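Local coordinates for ribonuclease VapC (Caulobacter crescentus, PDB 5K8J), which probably acts as the magnesium-dependent ribonuclease toxin of a toxin-antitoxin pair, held in check by its partner antitoxin VapB, at residues A2-D6 / L27-L32; L69-A75 / A100-H105; R91-R96 / D116-I120; L5-I11 / S37-L41; T108-A114 / L123-W128. All blocks are in the same frame, centred on the assembly; numbering follows the deposited sequence.

Interaction 1: A2-D6 / L27-L32; sequences AYVLD and LNGAIL
In the parallel sheet of this PIN domain, strand 3-5 lies at the centre; segment 27-32 is the loop 27-30 leading into strand 31-34, which pairs with it, Ala2 level with Ala30, Tyr3 with Ile31 (CA-CA 5.0 Å) and Val4 with Leu32 (CA-CA 4.8 Å). The chain between these parallel neighbours runs through helices 7-15 and 18-26, a beta-alpha-beta crossover, right-handed as in Rossmann-like folds. Leu27 comes first: its CD2 sits 3.9 Å from the centroid of the Tyr3 ring, almost on the normal, a CH-pi contact made with Tyr3 in the m rotamer (chi2 -86°), while Leu27 CD1 lies 4.2 Å from Leu5 CD2. Asn28 brings its backbone O to 3.8 Å from Tyr3 CE2, at the ring edge. Gly29, extended at phi 166° and psi 179°, passes close by that edge. At Ala30 the pairing starts: Tyr3 N donates to Ala30 O at 2.8 Å, and a water accepts from both Ala2 N and Ala30 N. Ile31 points to the same face as Tyr3 and puts CG2 3.8 Å from Leu5 CD1. Leu32 and Val4 occupy the other face, packing together against Leu69. Asp6, a predicted magnesium ligand, follows the strand. The backbone pairing ends with Leu32 N donating to Tyr3 O at 2.8 Å and Leu5 N to Leu32 O at 3.2 Å.

Interaction 2: L69-A75 / A100-H105; sequences LDFDGAA and AQALAH
Gln101 NE2 supplies the direct polar link, donating two weak hydrogen bonds to consecutive backbone carbonyls, Leu69 O at 3.0 Å and Asp70 O at 3.1 Å. Its side chain (chi1 m, chi2 t, chi3 -81°) runs out from helix 93-104 to reach them, and its OE1 is hydrogen-bonded to Ser34. A water adds a second bridge: it donates to Asp72 OD1 at 2.8 Å and makes a weak bond from His105 NE2 at 3.3 Å. Asp72, in the p rotamer, is the N-cap of helix 73-86, its OD1 accepting from Ala75 N at 3.2 Å. So the 69-75 segment leaves strand 68-69, outermost in this chain's sheet, runs extended through Asp70 and Phe71, and turns into a helix that packs on helix 93-104, part of the helical layer on one side of the PIN-domain sheet. The helices come close where Ala75 meets Ala100 and Gln101: Ala75 and Gln101 have CA atoms 5.0 Å apart, Ala75 O is 3.4 Å from Ala100 CB, and Ala75 CB is 3.8 Å from Gln101 CG. Phe71, chi1 t, turns its ring edge to Gln101, CD2 to CD 3.6 Å. His105, the first residue to leave the helix, receives Leu69 CD2 over its ring face in a CH-pi contact, 3.6 Å from the centroid and 8° off the normal. Its ND1 bonds to Thr47 of a VapB chain, and Phe71 packs on Val39 of the second VapC subunit.

Interaction 3: R91-R96 / D116-I120; sequences RKVVDR and DFRDI
Arg91, just ahead of helix 93-104, bends back (chi1 and chi2 t, chi3 p) to set its guanidinium edge against Asp116: NH1 to OD2 and NH2 to OD1 are both 3.3 Å, a salt bridge of two weak hydrogen bonds. Lys92, the N-cap residue, points straight at the loop; its NZ donates to Asp116 O at 3.2 Å and forms a salt bridge with Asp119 OD2 at 2.9 Å. One turn on, Asp95 O meets the Phe117 ring edge at CE2, 3.4 Å away, and Asp95 OD1 lies 3.5 Å from Phe117 CZ. Arg96 NH2 completes the network with Asp119 OD2 at 2.9 Å, while its NE reaches a water that also bonds Asp116 O and Asp119 OD1; its NH1 bonds to Gly87 O. Arg96 CG rests 4.2 Å from Ile120 CD1. The loop residues Phe117 to Ile120 form a type I turn. Asp95 is a predicted magnesium ligand, so these bridges fasten the loop beside the acidic metal site of a PIN-domain nuclease.

Interaction 4: L5-I11 / S37-L41; sequences LDTNVAI and SRVEL
Two helices meet here at their N-terminal ends, in the PIN-domain core: helix 7-15 follows strand 3-5, helix 35-45 follows strand 31-34, and the contact joins them through a polar cluster at one end and aliphatic packing at the other. The axes of 7-11 and 37-41 run 45° apart (signed crossing angle -45°) with a closest approach of 9.8 Å. Thr7 and Ser37 face each other, CA to CA 5.0 Å. Both take the m rotamer, which places Thr7 OG1 2.8 Å from Ser37 OG, a hydrogen-bonding distance, and lets Thr7 OG1 donate to Glu40 OE2 at 2.7 Å. Glu40 (chi1 m, chi2 t) also forms a salt bridge with Arg74 of a VapB chain, which is consistent with the antitoxin reaching into the acidic site. Asp6, at the N-cap position and a predicted magnesium ligand, lies next to this cluster, its side chain about 5 Å from that of Asp95. A turn further along, Leu41 packs against Ala10 and Ile11: CD1 lies 3.9 Å from Ala10 CB, and CD2 3.8 Å from Ile11 CG1. On the Leu5 side of the cluster a water donates to Leu5 O at 2.5 Å and sits 2.8 Å from Ser37 OG.

Interaction 5: T108-A114 / L123-W128; sequences TFVTFNA and LSLLAW
Val110 and Trp128 make the apolar centre: Val110 (chi1 t) drives CG1 over the indole six-membered ring, 3.5 Å from its centroid and 14° off the normal, a CH-pi contact, with Trp128 in the m rotamer. Leu126 lies on the same face, its CB 4.3 Å from Val110 CG2. On the opposite face, Phe109 CD1 meets Leu125 CD2 at 3.8 Å, Thr111 CG2 is 3.7 Å from that same Leu125 CD2, and Phe109 CB is 4.0 Å from Leu123 CD1. Beyond the strand, Ala114 folds back to set CB 3.8 Å from Ala127 CB, and Phe112 CD1 lies 3.8 Å from Trp128 CB. The backbones run parallel, their axes 4.7 Å apart and 21° askew, pairing Phe109 with Leu125, Val110 with Leu126 and Thr111 with Ala127. Four hydrogen bonds stitch them: Phe109 N to Ser124 O (2.8 Å), Leu126 N to Phe109 O (2.8 Å), Thr111 N to Leu126 O (3.0 Å) and Trp128 N to Thr111 O (2.9 Å). At the end of the strand Thr111 OG1 accepts from Asn113 N at 2.9 Å, an ST turn, and also bonds to Asp6, a predicted magnesium ligand. Strand 125-127, outermost in this chain, is held by these backbone bonds and by apolar contacts of Leu125, Leu126 and Trp128, while the threonine at its neighbour's end ties the sheet to the probable metal site.

Overall arrangement
From the N terminus, strand 3-5 opens two contacts: interaction 1 closes a helical loop onto strand 31-34, and interaction 4, sharing Leu5 and Asp6, closes a slightly longer one between the helices that follow those strands. Both finish before interaction 2 opens, which joins the end of strand 68-69 and the start of helix 73-86 to helix 93-104. Interaction 3 crosses it, because its first segment falls inside that loop and its second beyond. Interaction 5 in turn crosses interaction 3 and completes the sheet at the C terminus. Strand 108-111 pairs with strand 3-5, uniting interactions 1 and 5, and Phe117 packs on Phe109 and Leu125 and touches Asp6 of the predicted metal site.

Interaction 1: A2-D6 / L27-L32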
# COMPACT_ATOMS: atom_id res chain seq x y z
N ALA B 2 -0.57 22.47 -7.11
CA ALA B 2 -0.94 22.71 -5.71
C ALA B 2 0.28 22.99 -4.83
O ALA B 2 1.40 22.61 -5.16
CB ALA B 2 -1.70 21.53 -5.15
N TYR B 3 0.02 23.66 -3.71
CA TYR B 3 1.05 24.10 -2.77
C TYR B 3 0.66 23.65 -1.38
O TYR B 3 -0.51 23.75 -1.00
CB TYR B 3 1.21 25.64 -2.78
CG TYR B 3 1.60 26.15 -4.14
CD1 TYR B 3 2.92 26.19 -4.53
CD2 TYR B 3 0.63 26.54 -5.05
CE1 TYR B 3 3.28 26.63 -5.77
CE2 TYR B 3 0.98 26.99 -6.31
CZ TYR B 3 2.31 27.03 -6.66
OH TYR B 3 2.70 27.45 -7.92
N VAL B 4 1.63 23.15 -0.63
CA VAL B 4 1.49 22.94 0.82
C VAL B 4 2.26 24.04 1.53
O VAL B 4 3.46 24.22 1.28
CB VAL B 4 2.02 21.56 1.23
CG1 VAL B 4 1.99 21.41 2.75
CG2 VAL B 4 1.19 20.47 0.60
N LEU B 5 1.60 24.78 2.43
CA LEU B 5 2.26 25.84 3.17
C LEU B 5 2.95 25.24 4.38
O LEU B 5 2.33 24.51 5.15
CB LEU B 5 1.24 26.88 3.66
CG LEU B 5 0.43 27.58 2.57
CD1 LEU B 5 -0.42 28.75 3.18
CD2 LEU B 5 1.33 28.14 1.48
N ASP B 6 4.22 25.59 4.57
CA ASP B 6 4.88 25.18 5.81
C ASP B 6 4.20 25.87 7.00
O ASP B 6 3.56 26.92 6.87
CB ASP B 6 6.37 25.52 5.78
CG ASP B 6 7.21 24.71 6.80
OD1 ASP B 6 6.64 23.84 7.53
OD2 ASP B 6 8.44 24.96 6.83
N LEU B 27 0.17 32.73 -5.54
CA LEU B 27 0.30 31.32 -5.87
C LEU B 27 -0.77 30.91 -6.87
O LEU B 27 -1.96 31.21 -6.69
CB LEU B 27 0.22 30.48 -4.59
CG LEU B 27 1.37 30.67 -3.59
CD1 LEU B 27 1.14 29.94 -2.29
CD2 LEU B 27 2.69 30.19 -4.21
N ASN B 28 -0.36 30.25 -7.94
CA ASN B 28 -1.29 29.83 -8.99
C ASN B 28 -1.55 28.33 -8.82
O ASN B 28 -0.97 27.48 -9.50
CB ASN B 28 -0.74 30.15 -10.37
CG ASN B 28 -1.76 29.90 -11.48
OD1 ASN B 28 -2.94 29.67 -11.21
ND2 ASN B 28 -1.32 29.97 -12.73
N GLY B 29 -2.43 28.02 -7.88
CA GLY B 29 -2.82 26.65 -7.65
C GLY B 29 -3.54 26.51 -6.33
O GLY B 29 -3.71 27.47 -5.57
N ALA B 30 -3.96 25.28 -6.07
CA ALA B 30 -4.62 24.97 -4.80
C ALA B 30 -3.65 25.19 -3.65
O ALA B 30 -2.47 24.83 -3.74
CB ALA B 30 -5.10 23.52 -4.79
N ILE B 31 -4.16 25.73 -2.56
CA ILE B 31 -3.37 25.96 -1.35
C ILE B 31 -3.85 25.01 -0.26
O ILE B 31 -5.03 25.05 0.12
CB ILE B 31 -3.46 27.43 -0.93
CG1 ILE B 31 -2.81 28.27 -2.05
CG2 ILE B 31 -2.76 27.64 0.40
CD1 ILE B 31 -2.88 29.74 -1.83
N LEU B 32 -2.95 24.17 0.22
CA LEU B 32 -3.29 23.07 1.12
C LEU B 32 -2.60 23.28 2.45
O LEU B 32 -1.48 23.77 2.50
CB LEU B 32 -2.85 21.72 0.53
CG LEU B 32 -3.18 21.47 -0.94
CD1 LEU B 32 -2.66 20.09 -1.36
CD2 LEU B 32 -4.68 21.57 -1.21
O HOH W 1 -3.19 23.15 -8.39

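Interaction 2: L69-A75 / A100-H105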
# COMPACT_ATOMS: atom_id res chain seq x y z
N LEU B 69 -4.98 18.48 4.74
CA LEU B 69 -4.43 17.17 4.40
C LEU B 69 -4.21 16.37 5.66
O LEU B 69 -3.36 16.74 6.49
CB LEU B 69 -3.06 17.28 3.72
CG LEU B 69 -2.99 17.77 2.31
CD1 LEU B 69 -1.51 18.06 1.96
CD2 LEU B 69 -3.57 16.70 1.40
N ASP B 70 -4.91 15.26 5.80
CA ASP B 70 -4.68 14.39 6.94
C ASP B 70 -3.38 13.61 6.77
O ASP B 70 -2.86 13.48 5.66
CB ASP B 70 -5.86 13.42 7.11
CG ASP B 70 -7.12 14.12 7.60
OD1 ASP B 70 -7.02 15.29 8.03
OD2 ASP B 70 -8.19 13.51 7.55
N PHE B 71 -2.83 13.14 7.90
CA PHE B 71 -1.57 12.40 7.86
C PHE B 71 -1.90 10.92 7.91
O PHE B 71 -2.37 10.41 8.93
CB PHE B 71 -0.61 12.80 8.99
CG PHE B 71 0.78 12.32 8.73
CD1 PHE B 71 1.15 11.02 9.07
CD2 PHE B 71 1.70 13.11 8.05
CE1 PHE B 71 2.41 10.55 8.78
CE2 PHE B 71 2.95 12.64 7.75
CZ PHE B 71 3.31 11.35 8.12
N ASP B 72 -1.67 10.23 6.79
CA ASP B 72 -2.17 8.88 6.55
C ASP B 72 -1.04 7.96 6.13
O ASP B 72 0.12 8.34 6.07
CB ASP B 72 -3.30 8.90 5.52
CG ASP B 72 -2.92 9.59 4.22
OD1 ASP B 72 -1.72 9.88 4.00
OD2 ASP B 72 -3.85 9.85 3.40
N GLY B 73 -1.39 6.70 5.83
CA GLY B 73 -0.37 5.73 5.49
C GLY B 73 0.48 6.15 4.31
O GLY B 73 1.69 5.91 4.28
N ALA B 74 -0.14 6.77 3.30
CA ALA B 74 0.63 7.20 2.14
C ALA B 74 1.69 8.22 2.53
O ALA B 74 2.82 8.18 2.02
CB ALA B 74 -0.31 7.78 1.08
N ALA B 75 1.36 9.15 3.43
CA ALA B 75 2.35 10.10 3.91
C ALA B 75 3.42 9.42 4.74
O ALA B 75 4.60 9.76 4.64
CB ALA B 75 1.66 11.20 4.73
N ALA B 100 6.49 15.05 3.46
CA ALA B 100 5.98 13.76 3.00
C ALA B 100 4.56 13.87 2.45
O ALA B 100 4.19 13.20 1.49
CB ALA B 100 6.04 12.75 4.15
N GLN B 101 3.75 14.72 3.06
CA GLN B 101 2.40 14.91 2.56
C GLN B 101 2.41 15.63 1.23
O GLN B 101 1.62 15.31 0.34
CB GLN B 101 1.60 15.72 3.57
CG GLN B 101 1.40 14.99 4.87
CD GLN B 101 0.67 15.84 5.86
OE1 GLN B 101 1.27 16.68 6.50
NE2 GLN B 101 -0.64 15.64 6.00
N ALA B 102 3.27 16.63 1.10
CA ALA B 102 3.43 17.30 -0.18
C ALA B 102 3.86 16.33 -1.27
O ALA B 102 3.34 16.35 -2.39
CB ALA B 102 4.45 18.43 -0.02
N LEU B 103 4.83 15.47 -0.97
CA LEU B 103 5.25 14.46 -1.93
C LEU B 103 4.11 13.55 -2.33
O LEU B 103 3.91 13.27 -3.51
CB LEU B 103 6.40 13.63 -1.36
CG LEU B 103 7.74 14.38 -1.27
CD1 LEU B 103 8.67 13.76 -0.24
CD2 LEU B 103 8.40 14.35 -2.60
N ALA B 104 3.37 13.04 -1.35
CA ALA B 104 2.28 12.12 -1.66
C ALA B 104 1.22 12.76 -2.54
O ALA B 104 0.58 12.09 -3.35
CB ALA B 104 1.65 11.64 -0.36
N HIS B 105 0.99 14.07 -2.37
CA HIS B 105 -0.01 14.79 -3.14
C HIS B 105 0.59 15.60 -4.28
O HIS B 105 -0.13 16.43 -4.87
CB HIS B 105 -0.85 15.65 -2.20
CG HIS B 105 -1.79 14.82 -1.39
ND1 HIS B 105 -3.07 14.52 -1.80
CD2 HIS B 105 -1.58 14.13 -0.25
CE1 HIS B 105 -3.62 13.70 -0.93
NE2 HIS B 105 -2.74 13.43 0.01
O HOH W 2 -0.82 11.52 1.97

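Interaction 3: R91-R96 / D116-I120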
# COMPACT_ATOMS: atom_id res chain seq x y z
N ARG B 91 15.34 16.31 15.07
CA ARG B 91 15.00 17.73 15.02
C ARG B 91 14.05 18.05 13.87
O ARG B 91 13.21 18.95 13.99
CB ARG B 91 16.26 18.58 14.89
CG ARG B 91 15.99 20.06 14.73
CD ARG B 91 17.30 20.85 14.65
NE ARG B 91 18.02 20.58 13.40
CZ ARG B 91 17.72 21.15 12.23
NH1 ARG B 91 16.71 22.01 12.14
NH2 ARG B 91 18.42 20.84 11.15
N LYS B 92 14.12 17.29 12.78
CA LYS B 92 13.35 17.61 11.57
C LYS B 92 12.18 16.67 11.32
O LYS B 92 11.65 16.64 10.20
CB LYS B 92 14.30 17.65 10.37
CG LYS B 92 15.42 18.68 10.50
CD LYS B 92 16.01 19.05 9.13
CE LYS B 92 16.89 17.94 8.62
NZ LYS B 92 17.52 18.38 7.32
N VAL B 93 11.71 15.93 12.32
CA VAL B 93 10.60 15.02 12.09
C VAL B 93 9.38 15.76 11.54
O VAL B 93 8.78 15.33 10.55
CB VAL B 93 10.25 14.22 13.37
CG1 VAL B 93 8.98 13.42 13.16
CG2 VAL B 93 11.41 13.31 13.76
N VAL B 94 8.95 16.84 12.20
CA VAL B 94 7.74 17.54 11.75
C VAL B 94 7.91 18.04 10.32
O VAL B 94 7.02 17.86 9.47
CB VAL B 94 7.39 18.70 12.69
CG1 VAL B 94 6.29 19.56 12.06
CG2 VAL B 94 6.91 18.16 14.02
N ASP B 95 9.04 18.69 10.05
CA ASP B 95 9.41 19.14 8.71
C ASP B 95 9.20 18.03 7.69
O ASP B 95 8.59 18.21 6.62
CB ASP B 95 10.91 19.51 8.66
CG ASP B 95 11.26 20.86 9.26
OD1 ASP B 95 10.38 21.72 9.45
OD2 ASP B 95 12.50 21.07 9.46
N ARG B 96 9.77 16.87 7.97
CA ARG B 96 9.71 15.77 7.02
C ARG B 96 8.32 15.15 6.90
O ARG B 96 7.93 14.66 5.83
CB ARG B 96 10.78 14.75 7.43
CG ARG B 96 12.19 15.23 7.17
CD ARG B 96 13.19 14.37 7.89
NE ARG B 96 14.54 14.72 7.48
CZ ARG B 96 15.61 13.96 7.75
NH1 ARG B 96 15.44 12.85 8.43
NH2 ARG B 96 16.83 14.30 7.33
N ASP B 116 16.48 23.34 5.42
CA ASP B 116 16.20 22.15 6.19
C ASP B 116 15.50 21.05 5.38
O ASP B 116 15.17 20.00 5.93
CB ASP B 116 15.33 22.47 7.41
CG ASP B 116 16.15 22.99 8.59
OD1 ASP B 116 17.38 22.76 8.61
OD2 ASP B 116 15.56 23.65 9.48
N PHE B 117 15.23 21.32 4.10
CA PHE B 117 14.52 20.39 3.23
C PHE B 117 15.37 19.97 2.03
O PHE B 117 14.88 19.20 1.17
CB PHE B 117 13.20 21.02 2.75
CG PHE B 117 12.26 21.35 3.86
CD1 PHE B 117 12.38 22.53 4.57
CD2 PHE B 117 11.26 20.46 4.22
CE1 PHE B 117 11.53 22.81 5.64
CE2 PHE B 117 10.41 20.74 5.26
CZ PHE B 117 10.53 21.92 5.96
N ARG B 118 16.63 20.38 1.99
CA ARG B 118 17.52 20.12 0.88
C ARG B 118 17.86 18.64 0.74
O ARG B 118 18.29 18.21 -0.33
CB ARG B 118 18.80 20.95 1.06
CG ARG B 118 19.79 20.88 -0.08
CD ARG B 118 21.13 21.52 0.31
NE ARG B 118 22.17 21.31 -0.71
CZ ARG B 118 22.87 22.27 -1.31
NH1 ARG B 118 22.68 23.55 -1.00
NH2 ARG B 118 23.79 21.94 -2.21
N ASP B 119 17.68 17.86 1.81
CA ASP B 119 18.04 16.46 1.82
C ASP B 119 16.87 15.55 1.49
O ASP B 119 16.97 14.34 1.70
CB ASP B 119 18.64 16.07 3.18
CG ASP B 119 17.70 16.33 4.34
OD1 ASP B 119 16.55 16.75 4.09
OD2 ASP B 119 18.11 16.12 5.52
N ILE B 120 15.76 16.09 0.98
CA ILE B 120 14.58 15.29 0.67
C ILE B 120 14.49 15.09 -0.84
O ILE B 120 14.12 16.02 -1.58
CB ILE B 120 13.31 15.96 1.21
CG1 ILE B 120 13.41 16.09 2.74
CG2 ILE B 120 12.07 15.19 0.80
CD1 ILE B 120 12.29 16.85 3.34
O HOH W 3 19.27 20.51 7.93
O HOH W 4 14.88 17.17 6.05

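Interaction 4: L5-I11 / S37-L41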
# COMPACT_ATOMS: atom_id res chain seq x y z
N LEU B 5 1.60 24.78 2.43
CA LEU B 5 2.26 25.84 3.17
C LEU B 5 2.95 25.24 4.38
O LEU B 5 2.33 24.51 5.15
CB LEU B 5 1.24 26.88 3.66
CG LEU B 5 0.43 27.58 2.57
CD1 LEU B 5 -0.42 28.75 3.18
CD2 LEU B 5 1.33 28.14 1.48
N ASP B 6 4.22 25.59 4.57
CA ASP B 6 4.88 25.18 5.81
C ASP B 6 4.20 25.87 7.00
O ASP B 6 3.56 26.92 6.87
CB ASP B 6 6.37 25.52 5.78
CG ASP B 6 7.21 24.71 6.80
OD1 ASP B 6 6.64 23.84 7.53
OD2 ASP B 6 8.44 24.96 6.83
N THR B 7 4.37 25.29 8.17
CA THR B 7 3.68 25.85 9.35
C THR B 7 4.01 27.32 9.57
O THR B 7 3.12 28.12 9.92
CB THR B 7 4.04 25.04 10.58
OG1 THR B 7 3.63 23.69 10.37
CG2 THR B 7 3.38 25.61 11.82
N ASN B 8 5.29 27.70 9.42
CA ASN B 8 5.70 29.08 9.68
C ASN B 8 4.93 30.03 8.79
O ASN B 8 4.50 31.10 9.22
CB ASN B 8 7.20 29.23 9.43
CG ASN B 8 7.65 28.52 8.09
OD1 ASN B 8 6.87 28.42 7.15
ND2 ASN B 8 8.89 28.04 8.02
N VAL B 9 4.74 29.64 7.52
CA VAL B 9 3.98 30.47 6.59
C VAL B 9 2.54 30.62 7.08
O VAL B 9 1.98 31.72 7.06
CB VAL B 9 4.03 29.86 5.16
CG1 VAL B 9 3.18 30.68 4.19
CG2 VAL B 9 5.47 29.79 4.65
N ALA B 10 1.93 29.51 7.50
CA ALA B 10 0.56 29.56 8.00
C ALA B 10 0.46 30.40 9.26
O ALA B 10 -0.55 31.08 9.47
CB ALA B 10 0.04 28.15 8.24
N ILE B 11 1.45 30.31 10.15
CA ILE B 11 1.47 31.17 11.34
C ILE B 11 1.48 32.65 10.94
O ILE B 11 0.77 33.48 11.53
CB ILE B 11 2.68 30.83 12.24
CG1 ILE B 11 2.44 29.53 12.98
CG2 ILE B 11 2.94 31.96 13.28
CD1 ILE B 11 3.65 28.98 13.69
N SER B 37 0.36 20.98 10.67
CA SER B 37 0.36 22.42 10.88
C SER B 37 -0.86 22.87 11.68
O SER B 37 -0.76 23.78 12.52
CB SER B 37 0.39 23.16 9.54
OG SER B 37 1.51 22.81 8.76
N ARG B 38 -2.03 22.30 11.39
CA ARG B 38 -3.21 22.62 12.19
C ARG B 38 -2.92 22.39 13.68
O ARG B 38 -3.20 23.26 14.50
CB ARG B 38 -4.44 21.83 11.75
CG ARG B 38 -5.63 22.10 12.63
CD ARG B 38 -6.97 21.51 12.18
NE ARG B 38 -7.87 21.72 13.32
CZ ARG B 38 -8.88 20.94 13.66
NH1 ARG B 38 -9.26 19.93 12.91
NH2 ARG B 38 -9.56 21.20 14.78
N VAL B 39 -2.33 21.26 14.03
CA VAL B 39 -2.03 20.99 15.44
C VAL B 39 -1.15 22.09 16.01
O VAL B 39 -1.38 22.57 17.13
CB VAL B 39 -1.37 19.61 15.59
CG1 VAL B 39 -0.73 19.45 16.97
CG2 VAL B 39 -2.43 18.53 15.37
N GLU B 40 -0.12 22.47 15.28
CA GLU B 40 0.76 23.52 15.75
C GLU B 40 0.02 24.84 15.88
O GLU B 40 0.21 25.56 16.88
CB GLU B 40 1.97 23.64 14.82
CG GLU B 40 2.83 22.40 14.75
CD GLU B 40 4.08 22.68 13.92
OE1 GLU B 40 4.99 23.33 14.48
OE2 GLU B 40 4.09 22.35 12.69
N LEU B 41 -0.85 25.17 14.91
CA LEU B 41 -1.62 26.42 14.92
C LEU B 41 -2.60 26.45 16.08
O LEU B 41 -2.81 27.51 16.70
CB LEU B 41 -2.36 26.58 13.59
CG LEU B 41 -1.47 26.92 12.41
CD1 LEU B 41 -2.11 26.55 11.08
CD2 LEU B 41 -1.12 28.41 12.42
O HOH W 5 0.69 22.91 6.11

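Interaction 5: T108-A114 / L123-W128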
# COMPACT_ATOMS: atom_id res chain seq x y z
N THR B 108 3.87 21.39 -4.42
CA THR B 108 5.06 22.16 -4.10
C THR B 108 4.99 22.67 -2.67
O THR B 108 3.94 23.12 -2.21
CB THR B 108 5.19 23.30 -5.10
OG1 THR B 108 5.41 22.74 -6.41
CG2 THR B 108 6.34 24.26 -4.77
N PHE B 109 6.11 22.53 -1.97
CA PHE B 109 6.24 22.90 -0.56
C PHE B 109 6.81 24.31 -0.45
O PHE B 109 7.88 24.61 -0.99
CB PHE B 109 7.13 21.88 0.16
CG PHE B 109 7.21 22.09 1.64
CD1 PHE B 109 8.36 22.59 2.20
CD2 PHE B 109 6.14 21.81 2.45
CE1 PHE B 109 8.43 22.79 3.56
CE2 PHE B 109 6.23 22.01 3.83
CZ PHE B 109 7.36 22.49 4.37
N VAL B 110 6.08 25.18 0.26
CA VAL B 110 6.42 26.60 0.39
C VAL B 110 6.89 26.87 1.82
O VAL B 110 6.15 26.59 2.78
CB VAL B 110 5.19 27.47 0.09
CG1 VAL B 110 5.54 28.93 0.24
CG2 VAL B 110 4.70 27.19 -1.32
N THR B 111 8.09 27.39 1.96
CA THR B 111 8.71 27.45 3.28
C THR B 111 9.67 28.61 3.42
O THR B 111 10.27 29.09 2.44
CB THR B 111 9.44 26.13 3.62
OG1 THR B 111 10.02 26.22 4.93
CG2 THR B 111 10.53 25.85 2.65
N PHE B 112 9.79 29.11 4.65
CA PHE B 112 10.86 30.04 4.99
C PHE B 112 12.18 29.35 5.32
O PHE B 112 13.18 30.04 5.51
CB PHE B 112 10.49 30.86 6.23
CG PHE B 112 9.26 31.68 6.10
CD1 PHE B 112 8.98 32.40 4.96
CD2 PHE B 112 8.41 31.80 7.19
CE1 PHE B 112 7.83 33.18 4.89
CE2 PHE B 112 7.27 32.58 7.12
CZ PHE B 112 6.98 33.26 5.97
N ASN B 113 12.19 28.03 5.46
CA ASN B 113 13.37 27.32 5.92
C ASN B 113 13.82 26.30 4.90
O ASN B 113 13.96 25.12 5.24
CB ASN B 113 13.09 26.56 7.23
CG ASN B 113 12.61 27.45 8.35
OD1 ASN B 113 13.00 28.61 8.45
ND2 ASN B 113 11.77 26.89 9.22
N ALA B 114 14.06 26.71 3.65
CA ALA B 114 14.31 25.74 2.59
C ALA B 114 15.54 24.89 2.86
O ALA B 114 15.57 23.70 2.47
CB ALA B 114 14.45 26.46 1.25
N LEU B 123 11.40 16.43 -3.76
CA LEU B 123 10.50 17.46 -3.25
C LEU B 123 10.63 18.72 -4.10
O LEU B 123 11.75 19.20 -4.36
CB LEU B 123 10.86 17.79 -1.81
CG LEU B 123 9.99 18.83 -1.12
CD1 LEU B 123 8.60 18.32 -0.86
CD2 LEU B 123 10.64 19.24 0.17
N SER B 124 9.50 19.26 -4.56
CA SER B 124 9.49 20.57 -5.20
C SER B 124 9.31 21.62 -4.11
O SER B 124 8.41 21.50 -3.29
CB SER B 124 8.36 20.69 -6.22
OG SER B 124 8.68 19.90 -7.35
N LEU B 125 10.19 22.61 -4.10
CA LEU B 125 10.32 23.56 -3.00
C LEU B 125 10.32 24.99 -3.52
O LEU B 125 10.95 25.29 -4.52
CB LEU B 125 11.65 23.35 -2.28
CG LEU B 125 11.94 22.54 -1.06
CD1 LEU B 125 13.45 22.35 -0.95
CD2 LEU B 125 11.45 23.29 0.10
N LEU B 126 9.62 25.87 -2.82
CA LEU B 126 9.70 27.30 -3.07
C LEU B 126 10.10 27.96 -1.77
O LEU B 126 9.45 27.76 -0.73
CB LEU B 126 8.36 27.89 -3.53
CG LEU B 126 7.91 27.73 -4.96
CD1 LEU B 126 6.55 28.42 -5.04
CD2 LEU B 126 8.93 28.38 -5.88
N ALA B 127 11.17 28.73 -1.82
CA ALA B 127 11.70 29.43 -0.67
C ALA B 127 11.13 30.83 -0.64
O ALA B 127 11.24 31.61 -1.59
CB ALA B 127 13.23 29.51 -0.74
N TRP B 128 10.53 31.16 0.49
CA TRP B 128 10.03 32.49 0.73
C TRP B 128 10.90 33.16 1.79
O TRP B 128 10.72 34.35 2.09
CB TRP B 128 8.57 32.42 1.18
CG TRP B 128 7.58 32.29 0.07
CD1 TRP B 128 7.82 32.14 -1.27
CD2 TRP B 128 6.15 32.34 0.22
NE1 TRP B 128 6.63 32.08 -1.96
CE2 TRP B 128 5.59 32.20 -1.07
CE3 TRP B 128 5.30 32.48 1.31
CZ2 TRP B 128 4.21 32.21 -1.28
CZ3 TRP B 128 3.94 32.48 1.10
CH2 TRP B 128 3.41 32.34 -0.18